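Local coordinates for protein histidine kinase (Synechocystis sp., PDB 5DFY) that senses light through a phycocyanobilin-binding GAF domain, the part described here, and probably acts as a two-component sensor histidine kinase, at residues A[56-61]-A[186-191]; A[128-133]-A[138-143]. All coordinates share one frame; numbering follows the deposited sequence.

Contact 1. Residues A[56-61]-A[186-191]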
ATOM      1  N   ARG A  56       0.107 -13.909  13.395  1.00 20.90           N
ATOM      2  CA  ARG A  56      -0.651 -15.004  14.010  1.00 23.26           C
ATOM      3  C   ARG A  56      -2.101 -14.980  13.557  1.00 22.65           C
ATOM      4  O   ARG A  56      -2.660 -16.002  13.131  1.00 22.05           O
ATOM      5  CB  ARG A  56      -0.558 -14.909  15.538  1.00 24.59           C
ATOM      6  CG  ARG A  56      -1.255 -16.048  16.277  1.00 27.31           C
ATOM      7  CD  ARG A  56      -1.106 -15.862  17.784  1.00 36.43           C
ATOM      8  NE  ARG A  56      -1.798 -14.660  18.249  1.00 50.00           N
ATOM      9  CZ  ARG A  56      -1.194 -13.522  18.599  1.00 56.57           C
ATOM     10  NH1 ARG A  56       0.134 -13.409  18.536  1.00 61.51           N
ATOM     11  NH2 ARG A  56      -1.925 -12.486  19.008  1.00 57.47           N
ATOM     12  N   ALA A  57      -2.726 -13.833  13.612  1.00 21.05           N
ATOM     13  CA  ALA A  57      -4.130 -13.746  13.269  1.00 21.53           C
ATOM     14  C   ALA A  57      -4.345 -14.186  11.830  1.00 23.05           C
ATOM     15  O   ALA A  57      -5.240 -14.968  11.543  1.00 22.52           O
ATOM     16  CB  ALA A  57      -4.660 -12.323  13.477  1.00 24.63           C
ATOM     17  N   THR A  58      -3.518 -13.681  10.925  1.00 19.49           N
ATOM     18  CA  THR A  58      -3.695 -13.996   9.518  1.00 19.90           C
ATOM     19  C   THR A  58      -3.463 -15.474   9.263  1.00 18.17           C
ATOM     20  O   THR A  58      -4.241 -16.112   8.562  1.00 19.81           O
ATOM     21  CB  THR A  58      -2.736 -13.176   8.619  1.00 21.56           C
ATOM     22  OG1 THR A  58      -3.081 -11.789   8.703  1.00 23.63           O
ATOM     23  CG2 THR A  58      -2.833 -13.632   7.167  1.00 20.97           C
ATOM     24  N   SER A  59      -2.399 -16.020   9.822  1.00 18.05           N
ATOM     25  CA  SER A  59      -1.996 -17.392   9.529  0.61 18.22           C
ATOM     26  C   SER A  59      -3.051 -18.364  10.053  1.00 18.09           C
ATOM     27  O   SER A  59      -3.418 -19.322   9.386  1.00 18.23           O
ATOM     28  CB  SER A  59      -0.633 -17.717  10.152  0.61 18.86           C
ATOM     29  OG  SER A  59       0.400 -16.894   9.610  0.61 19.05           O
ATOM     30  N   ASP A  60      -3.515 -18.105  11.281  1.00 19.70           N
ATOM     31  CA  ASP A  60      -4.553 -18.941  11.880  1.00 19.86           C
ATOM     32  C   ASP A  60      -5.865 -18.821  11.104  1.00 19.71           C
ATOM     33  O   ASP A  60      -6.593 -19.802  10.935  1.00 20.28           O
ATOM     34  CB  ASP A  60      -4.814 -18.561  13.344  1.00 21.66           C
ATOM     35  CG  ASP A  60      -3.676 -18.946  14.287  1.00 22.29           C
ATOM     36  OD1 ASP A  60      -2.757 -19.719  13.911  1.00 22.56           O
ATOM     37  OD2 ASP A  60      -3.718 -18.475  15.450  1.00 26.76           O
ATOM     38  N   GLU A  61      -6.173 -17.617  10.620  1.00 19.65           N
ATOM     39  CA  GLU A  61      -7.371 -17.409   9.824  1.00 21.19           C
ATOM     40  C   GLU A  61      -7.321 -18.228   8.526  1.00 20.05           C
ATOM     41  O   GLU A  61      -8.296 -18.899   8.178  1.00 20.32           O
ATOM     42  CB  GLU A  61      -7.549 -15.906   9.535  1.00 22.79           C
ATOM     43  CG  GLU A  61      -8.717 -15.571   8.600  1.00 31.14           C
ATOM     44  CD  GLU A  61      -8.791 -14.079   8.240  1.00 42.44           C
ATOM     45  OE1 GLU A  61      -7.733 -13.435   8.040  1.00 44.08           O
ATOM     46  OE2 GLU A  61      -9.921 -13.558   8.149  1.00 51.32           O
ATOM     47  N   HIS A 186      -5.386 -14.742  -2.080  1.00 16.33           N
ATOM     48  CA  HIS A 186      -4.812 -13.552  -2.705  1.00 16.24           C
ATOM     49  C   HIS A 186      -5.254 -12.286  -1.950  1.00 15.99           C
ATOM     50  O   HIS A 186      -4.435 -11.414  -1.658  1.00 16.77           O
ATOM     51  CB  HIS A 186      -5.234 -13.468  -4.183  1.00 18.25           C
ATOM     52  CG  HIS A 186      -4.576 -12.348  -4.931  1.00 17.44           C
ATOM     53  ND1 HIS A 186      -3.516 -12.541  -5.782  1.00 18.90           N
ATOM     54  CD2 HIS A 186      -4.843 -11.021  -4.945  1.00 19.35           C
ATOM     55  CE1 HIS A 186      -3.124 -11.367  -6.268  1.00 19.74           C
ATOM     56  NE2 HIS A 186      -3.921 -10.437  -5.790  1.00 20.43           N
ATOM     57  N   GLN A 187      -6.537 -12.206  -1.602  1.00 17.45           N
ATOM     58  CA  GLN A 187      -7.026 -11.037  -0.868  1.00 16.70           C
ATOM     59  C   GLN A 187      -6.592 -11.025   0.605  1.00 16.03           C
ATOM     60  O   GLN A 187      -6.330  -9.960   1.161  1.00 16.44           O
ATOM     61  CB  GLN A 187      -8.545 -10.937  -0.951  1.00 16.31           C
ATOM     62  CG  GLN A 187      -9.071 -10.629  -2.357  1.00 16.00           C
ATOM     63  CD  GLN A 187      -8.385  -9.433  -2.984  1.00 17.16           C
ATOM     64  OE1 GLN A 187      -8.094  -8.432  -2.319  1.00 18.42           O
ATOM     65  NE2 GLN A 187      -8.079  -9.545  -4.270  1.00 16.55           N
ATOM     66  N   ILE A 188      -6.551 -12.190   1.245  1.00 15.50           N
ATOM     67  CA  ILE A 188      -6.054 -12.244   2.619  1.00 15.83           C
ATOM     68  C   ILE A 188      -4.619 -11.712   2.660  1.00 16.65           C
ATOM     69  O   ILE A 188      -4.224 -10.972   3.576  1.00 15.97           O
ATOM     70  CB  ILE A 188      -6.132 -13.688   3.190  1.00 15.86           C
ATOM     71  CG1 ILE A 188      -7.592 -14.062   3.381  1.00 19.19           C
ATOM     72  CG2 ILE A 188      -5.377 -13.799   4.523  1.00 17.11           C
ATOM     73  CD1 ILE A 188      -7.821 -15.481   3.765  1.00 21.64           C
ATOM     74  N   ALA A 189      -3.826 -12.060   1.655  1.00 16.48           N
ATOM     75  CA  ALA A 189      -2.463 -11.557   1.602  1.00 14.74           C
ATOM     76  C   ALA A 189      -2.423 -10.041   1.341  1.00 14.66           C
ATOM     77  O   ALA A 189      -1.631  -9.340   1.941  1.00 15.43           O
ATOM     78  CB  ALA A 189      -1.644 -12.303   0.536  1.00 15.88           C
ATOM     79  N   ASN A 190      -3.294  -9.546   0.466  1.00 16.60           N
ATOM     80  CA  ASN A 190      -3.393  -8.094   0.264  1.00 16.31           C
ATOM     81  C   ASN A 190      -3.678  -7.385   1.593  1.00 15.50           C
ATOM     82  O   ASN A 190      -3.070  -6.372   1.919  1.00 16.40           O
ATOM     83  CB  ASN A 190      -4.507  -7.728  -0.710  1.00 16.68           C
ATOM     84  CG  ASN A 190      -4.179  -8.038  -2.164  1.00 17.60           C
ATOM     85  OD1 ASN A 190      -3.025  -8.235  -2.548  1.00 18.79           O
ATOM     86  ND2 ASN A 190      -5.221  -8.069  -2.989  1.00 16.64           N
ATOM     87  N   GLN A 191      -4.597  -7.939   2.365  1.00 16.95           N
ATOM     88  CA  GLN A 191      -4.993  -7.348   3.645  0.51 16.37           C
ATOM     89  C   GLN A 191      -3.854  -7.410   4.650  1.00 15.98           C
ATOM     90  O   GLN A 191      -3.624  -6.478   5.415  1.00 17.94           O
ATOM     91  CB  GLN A 191      -6.220  -8.059   4.216  0.51 18.22           C
ATOM     92  CG  GLN A 191      -6.633  -7.537   5.600  0.51 18.69           C
ATOM     93  CD  GLN A 191      -6.893  -6.033   5.597  0.51 21.87           C
ATOM     94  OE1 GLN A 191      -6.161  -5.234   6.221  0.51 23.06           O
ATOM     95  NE2 GLN A 191      -7.928  -5.639   4.873  0.51 23.05           N
TER
HETATM   96  O   HOH W   1      -4.859 -10.833   6.445  1.00 24.07           O
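Thr58 and Ile188 mark the closest approach of two roughly antiparallel helical segments, 56-61 and 186-191, with CA atoms 7.5 Å apart. Their parent helices, 50-66 and 179-203, lie side by side on one face of the antiparallel sheet of the GAF domain, where Ala189 of the second packs on Val154 and Val156.

The direct contact is slight and methyl-based. Thr58 CG2 meets Ile188 CG2 at 3.7 Å as the two side chains pass in opposite directions. Each of these beta-branched residues turns the branch opposite its backbone N toward the other helix. Ile188 also packs against Val62 and Leu65, farther along helix 50-66. Glu61 reaches in with an extended chain, CG anti to the backbone N (chi1 175°), and brings its OE1 to 4.2 Å from Ile188 CG2, a van der Waals approach at the exposed margin.

A water supplies the polar link. It donates to Ile188 O at 2.9 Å and is also hydrogen-bonded to Thr58 OG1 at 3.0 Å, bridging a side-chain hydroxyl to the main chain of the other helix. The same hydroxyl is bonded to Ile54 O one turn back; these two partners hold OG1 and help to fix the rotation that leaves CG2 facing Ile188.

Beyond the contact, Gln187 packs on Phe205 of the second subunit and Asn190 on Leu201 of the second subunit, which makes helix 179-203 part of the dimer interface as well. No direct hydrogen bond joins the two segments: the chemistry implies an apolar touch between methyls, with a water bridging a hydroxyl and a carbonyl that do not bond to each other directly.

Contact 2. Residues A[128-133]-A[138-143]. With CYC (phycocyanobilin), chain B.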
ATOM      1  N   GLY A 128      -1.414 -28.858  -6.870  1.00 21.69           N
ATOM      2  CA  GLY A 128      -2.233 -29.851  -6.204  1.00 23.03           C
ATOM      3  C   GLY A 128      -1.499 -31.101  -5.745  1.00 22.15           C
ATOM      4  O   GLY A 128      -1.949 -31.769  -4.824  1.00 22.40           O
ATOM      5  N   ASP A 129      -0.386 -31.422  -6.385  1.00 21.88           N
ATOM      6  CA  ASP A 129       0.425 -32.575  -5.996  1.00 22.37           C
ATOM      7  C   ASP A 129       1.851 -32.315  -6.410  1.00 23.62           C
ATOM      8  O   ASP A 129       2.166 -32.320  -7.602  1.00 25.29           O
ATOM      9  CB  ASP A 129      -0.100 -33.860  -6.641  1.00 24.05           C
ATOM     10  CG  ASP A 129       0.548 -35.096  -6.086  1.00 27.19           C
ATOM     11  OD1 ASP A 129       1.635 -34.999  -5.491  1.00 24.89           O
ATOM     12  OD2 ASP A 129      -0.053 -36.185  -6.238  1.00 29.74           O
ATOM     13  N   VAL A 130       2.730 -32.060  -5.446  1.00 22.29           N
ATOM     14  CA  VAL A 130       4.094 -31.721  -5.777  1.00 23.05           C
ATOM     15  C   VAL A 130       4.776 -32.869  -6.526  1.00 25.33           C
ATOM     16  O   VAL A 130       5.740 -32.643  -7.237  1.00 27.79           O
ATOM     17  CB  VAL A 130       4.938 -31.368  -4.539  1.00 24.78           C
ATOM     18  CG1 VAL A 130       4.355 -30.134  -3.818  1.00 24.18           C
ATOM     19  CG2 VAL A 130       5.068 -32.560  -3.592  1.00 22.64           C
ATOM     20  N   GLU A 131       4.276 -34.084  -6.353  1.00 26.41           N
ATOM     21  CA  GLU A 131       4.935 -35.246  -6.940  1.00 29.63           C
ATOM     22  C   GLU A 131       4.704 -35.329  -8.443  1.00 33.02           C
ATOM     23  O   GLU A 131       5.474 -35.986  -9.150  1.00 33.94           O
ATOM     24  CB  GLU A 131       4.452 -36.526  -6.255  1.00 27.47           C
ATOM     25  CG  GLU A 131       4.914 -36.630  -4.797  1.00 27.91           C
ATOM     26  CD  GLU A 131       6.429 -36.725  -4.642  1.00 33.58           C
ATOM     27  OE1 GLU A 131       7.105 -37.213  -5.574  1.00 37.56           O
ATOM     28  OE2 GLU A 131       6.954 -36.306  -3.583  1.00 36.01           O
ATOM     29  N   THR A 132       3.666 -34.662  -8.933  1.00 29.02           N
ATOM     30  CA  THR A 132       3.339 -34.705 -10.356  1.00 31.05           C
ATOM     31  C   THR A 132       3.571 -33.366 -11.058  1.00 34.08           C
ATOM     32  O   THR A 132       3.137 -33.169 -12.198  1.00 39.23           O
ATOM     33  CB  THR A 132       1.878 -35.130 -10.567  1.00 30.84           C
ATOM     34  OG1 THR A 132       0.995 -34.101 -10.103  1.00 34.03           O
ATOM     35  CG2 THR A 132       1.583 -36.416  -9.838  1.00 34.32           C
ATOM     36  N   ALA A 133       4.275 -32.452 -10.399  1.00 29.38           N
ATOM     37  CA  ALA A 133       4.361 -31.078 -10.885  1.00 30.00           C
ATOM     38  C   ALA A 133       5.540 -30.848 -11.821  1.00 32.57           C
ATOM     39  O   ALA A 133       5.649 -29.788 -12.432  1.00 36.95           O
ATOM     40  CB  ALA A 133       4.443 -30.112  -9.704  1.00 32.81           C
ATOM     41  N   CYS A 138      16.036 -30.319  -6.568  1.00 32.08           N
ATOM     42  CA  CYS A 138      16.414 -29.579  -5.366  1.00 34.77           C
ATOM     43  C   CYS A 138      15.180 -28.916  -4.736  1.00 35.33           C
ATOM     44  O   CYS A 138      15.126 -28.730  -3.523  1.00 31.44           O
ATOM     45  CB  CYS A 138      17.490 -28.531  -5.676  1.00 32.49           C
ATOM     46  SG  CYS A 138      17.026 -27.265  -6.874  1.00 33.73           S
ATOM     47  N   HIS A 139      14.200 -28.585  -5.573  1.00 31.54           N
ATOM     48  CA  HIS A 139      12.966 -27.927  -5.133  1.00 29.53           C
ATOM     49  C   HIS A 139      12.057 -28.974  -4.480  1.00 28.96           C
ATOM     50  O   HIS A 139      11.590 -28.780  -3.351  1.00 25.26           O
ATOM     51  CB  HIS A 139      12.299 -27.237  -6.335  1.00 24.64           C
ATOM     52  CG  HIS A 139      11.043 -26.484  -6.018  1.00 23.86           C
ATOM     53  ND1 HIS A 139      10.192 -26.042  -7.004  1.00 24.79           N
ATOM     54  CD2 HIS A 139      10.514 -26.057  -4.845  1.00 22.00           C
ATOM     55  CE1 HIS A 139       9.175 -25.398  -6.456  1.00 27.48           C
ATOM     56  NE2 HIS A 139       9.350 -25.387  -5.146  1.00 24.21           N
ATOM     57  N   LEU A 140      11.838 -30.085  -5.186  1.00 28.04           N
ATOM     58  CA  LEU A 140      11.030 -31.186  -4.661  1.00 27.57           C
ATOM     59  C   LEU A 140      11.586 -31.705  -3.343  1.00 28.21           C
ATOM     60  O   LEU A 140      10.826 -32.073  -2.446  1.00 25.23           O
ATOM     61  CB  LEU A 140      10.948 -32.327  -5.687  1.00 28.37           C
ATOM     62  CG  LEU A 140      10.101 -33.532  -5.277  1.00 29.95           C
ATOM     63  CD1 LEU A 140       8.717 -33.097  -4.823  1.00 29.18           C
ATOM     64  CD2 LEU A 140       9.984 -34.544  -6.418  1.00 35.06           C
ATOM     65  N   ASP A 141      12.909 -31.738  -3.210  1.00 29.96           N
ATOM     66  CA  ASP A 141      13.516 -32.229  -1.981  1.00 28.74           C
ATOM     67  C   ASP A 141      13.119 -31.344  -0.819  1.00 26.39           C
ATOM     68  O   ASP A 141      12.856 -31.837   0.278  1.00 25.25           O
ATOM     69  CB  ASP A 141      15.043 -32.293  -2.085  1.00 34.16           C
ATOM     70  CG  ASP A 141      15.528 -33.373  -3.055  1.00 43.21           C
ATOM     71  OD1 ASP A 141      14.750 -34.303  -3.377  1.00 39.12           O
ATOM     72  OD2 ASP A 141      16.699 -33.285  -3.490  1.00 42.59           O
ATOM     73  N   ASN A 142      13.073 -30.033  -1.042  1.00 25.87           N
ATOM     74  CA  ASN A 142      12.697 -29.140   0.035  1.00 21.75           C
ATOM     75  C   ASN A 142      11.210 -29.232   0.328  1.00 19.99           C
ATOM     76  O   ASN A 142      10.813 -29.139   1.479  1.00 23.37           O
ATOM     77  CB  ASN A 142      13.095 -27.698  -0.284  1.00 25.30           C
ATOM     78  CG  ASN A 142      14.423 -27.316   0.342  1.00 27.26           C
ATOM     79  OD1 ASN A 142      14.859 -27.926   1.321  1.00 28.97           O
ATOM     80  ND2 ASN A 142      15.070 -26.305  -0.213  1.00 30.51           N
ATOM     81  N   LEU A 143      10.391 -29.427  -0.700  1.00 22.65           N
ATOM     82  CA  LEU A 143       8.960 -29.610  -0.483  1.00 20.20           C
ATOM     83  C   LEU A 143       8.726 -30.839   0.395  1.00 22.16           C
ATOM     84  O   LEU A 143       7.983 -30.773   1.374  1.00 22.28           O
ATOM     85  CB  LEU A 143       8.217 -29.724  -1.807  1.00 21.05           C
ATOM     86  CG  LEU A 143       8.201 -28.413  -2.622  1.00 20.14           C
ATOM     87  CD1 LEU A 143       7.915 -28.667  -4.085  1.00 21.89           C
ATOM     88  CD2 LEU A 143       7.153 -27.456  -2.047  1.00 23.52           C
TER
HETATM   89  CHA CYC B 701      10.381 -22.385  -7.874  1.00 26.32           C
HETATM   90  NA  CYC B 701      10.370 -22.093  -5.352  1.00 24.29           N
HETATM   91  C1A CYC B 701       9.838 -21.979  -6.716  1.00 24.47           C
HETATM   92  C2A CYC B 701       8.499 -21.310  -6.595  1.00 24.14           C
HETATM   93  C3A CYC B 701       8.235 -21.034  -5.202  1.00 23.11           C
HETATM   94  C4A CYC B 701       9.389 -21.531  -4.435  1.00 22.26           C
HETATM   95  CMA CYC B 701       6.996 -20.352  -4.682  1.00 28.08           C
HETATM   96  CAA CYC B 701       7.634 -20.928  -7.783  1.00 26.23           C
HETATM   97  CBA CYC B 701       8.281 -19.600  -8.236  1.00 28.30           C
HETATM   98  CGA CYC B 701       7.711 -18.958  -9.500  1.00 29.74           C
HETATM   99  O1A CYC B 701       6.974 -19.637 -10.250  1.00 30.23           O
HETATM  100  O2A CYC B 701       7.993 -17.752  -9.822  1.00 26.48           O
HETATM  101  CHB CYC B 701       9.685 -21.456  -2.977  1.00 22.65           C
HETATM  102  NB  CYC B 701       7.384 -21.955  -2.108  1.00 21.42           N
HETATM  103  C1B CYC B 701       8.769 -21.412  -2.024  1.00 21.20           C
HETATM  104  C2B CYC B 701       8.962 -20.845  -0.685  1.00 19.78           C
HETATM  105  C3B CYC B 701       7.782 -21.017   0.050  1.00 19.14           C
HETATM  106  C4B CYC B 701       6.779 -21.723  -0.777  1.00 19.96           C
HETATM  107  CMB CYC B 701      10.253 -20.194  -0.234  1.00 23.46           C
HETATM  108  CAB CYC B 701       7.536 -20.574   1.488  1.00 20.98           C
HETATM  109  CBB CYC B 701       6.503 -19.457   1.520  1.00 21.36           C
HETATM  110  OB  CYC B 701       5.651 -22.058  -0.501  1.00 20.15           O
HETATM  111  NC  CYC B 701      14.336 -24.428  -4.658  1.00 25.04           N
HETATM  112  C1C CYC B 701      14.867 -24.967  -3.679  1.00 32.53           C
HETATM  113  C2C CYC B 701      16.398 -25.599  -4.140  1.00 32.81           C
HETATM  114  C3C CYC B 701      16.728 -24.927  -5.211  1.00 34.32           C
HETATM  115  C4C CYC B 701      15.298 -24.551  -5.868  1.00 30.66           C
HETATM  116  CMC CYC B 701      17.401 -25.546  -2.931  1.00 34.72           C
HETATM  117  CAC CYC B 701      17.679 -25.661  -6.309  1.00 33.04           C
HETATM  118  CBC CYC B 701      19.086 -25.724  -5.760  1.00 37.10           C
HETATM  119  OC  CYC B 701      14.413 -25.054  -2.555  1.00 28.74           O
HETATM  120  CHD CYC B 701      15.076 -24.286  -7.163  1.00 27.80           C
HETATM  121  ND  CYC B 701      12.718 -23.252  -7.032  1.00 24.97           N
HETATM  122  C1D CYC B 701      13.757 -23.836  -7.705  1.00 24.77           C
HETATM  123  C2D CYC B 701      13.426 -23.974  -9.022  1.00 24.55           C
HETATM  124  C3D CYC B 701      12.179 -23.465  -9.185  1.00 26.96           C
HETATM  125  C4D CYC B 701      11.742 -23.014  -7.943  1.00 23.52           C
HETATM  126  CMD CYC B 701      14.352 -24.579 -10.067  1.00 31.51           C
HETATM  127  CAD CYC B 701      11.404 -23.396 -10.477  1.00 29.40           C
HETATM  128  CBD CYC B 701      10.403 -24.530 -10.563  1.00 28.02           C
HETATM  129  CGD CYC B 701      11.136 -25.857 -10.660  1.00 35.00           C
HETATM  130  O1D CYC B 701      11.132 -26.674  -9.700  1.00 29.69           O
HETATM  131  O2D CYC B 701      11.772 -26.163 -11.706  1.00 34.00           O
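Val130 packs against Leu140 and Leu143, and Glu131 against Leu140, where the loop after strand 125-127 meets helix 137-145, the chromophore-bearing helix of this bilin-binding GAF domain.

Apolar contacts make the direct join. Val130 divides its methyls, CG2 lying 3.9 Å from Leu140 CD1 and CG1 the same distance from Leu143 CD1. Leu140 extends CG anti to its backbone N (chi1 -179°), which carries its methyls to the loop; there the side chains of Glu131 and Leu140 cross at about a right angle, the carboxylate lying beside the leucine methyls and paired in a salt bridge with Arg144.

Polar bonds shape the loop itself. Asp129 OD1 accepts from Glu131 N at 2.9 Å, forming an Asx turn, and is also in a salt bridge with Arg149.

The ligand takes the other side of the helix. The His139 ring lies between Leu143 CD1 on one face and phycocyanobilin NA and ND on the other, CD1 and ND each displaced toward the rim, and in its plane ND1 donates to propionate O1D over 2.9 Å. With an alanine here, O1D would probably lose this donor and a gap would open between Leu143 and the bilin. Asn142 ND2 donates to the ring carbonyl OC at 2.7 Å, nearly straight at 165°. Covalent attachment completes the set: Cys138 SG is bonded to bilin CAC at 1.8 Å.

The two contacts show how chemistry varies across one small domain. Contact 1 is largely buried between the long terminal helices, with Glu61 at its exposed edge, whereas contact 2 is only partly buried and farther from the chain's centre, on its opposite side; their centres are 24 Å apart and their atoms do not touch. They share no segment, yet strand 150-158 lies against both, under Ala189 of segment 186-191 and under Val130 and Leu143 of contact 2. Chemistry follows place: a water bridge and a pair of methyls suffice between the helices near the dimer interface, while the short-range loop-helix contact backs a helix whose other side is given to covalent and hydrogen-bonded chromophore binding.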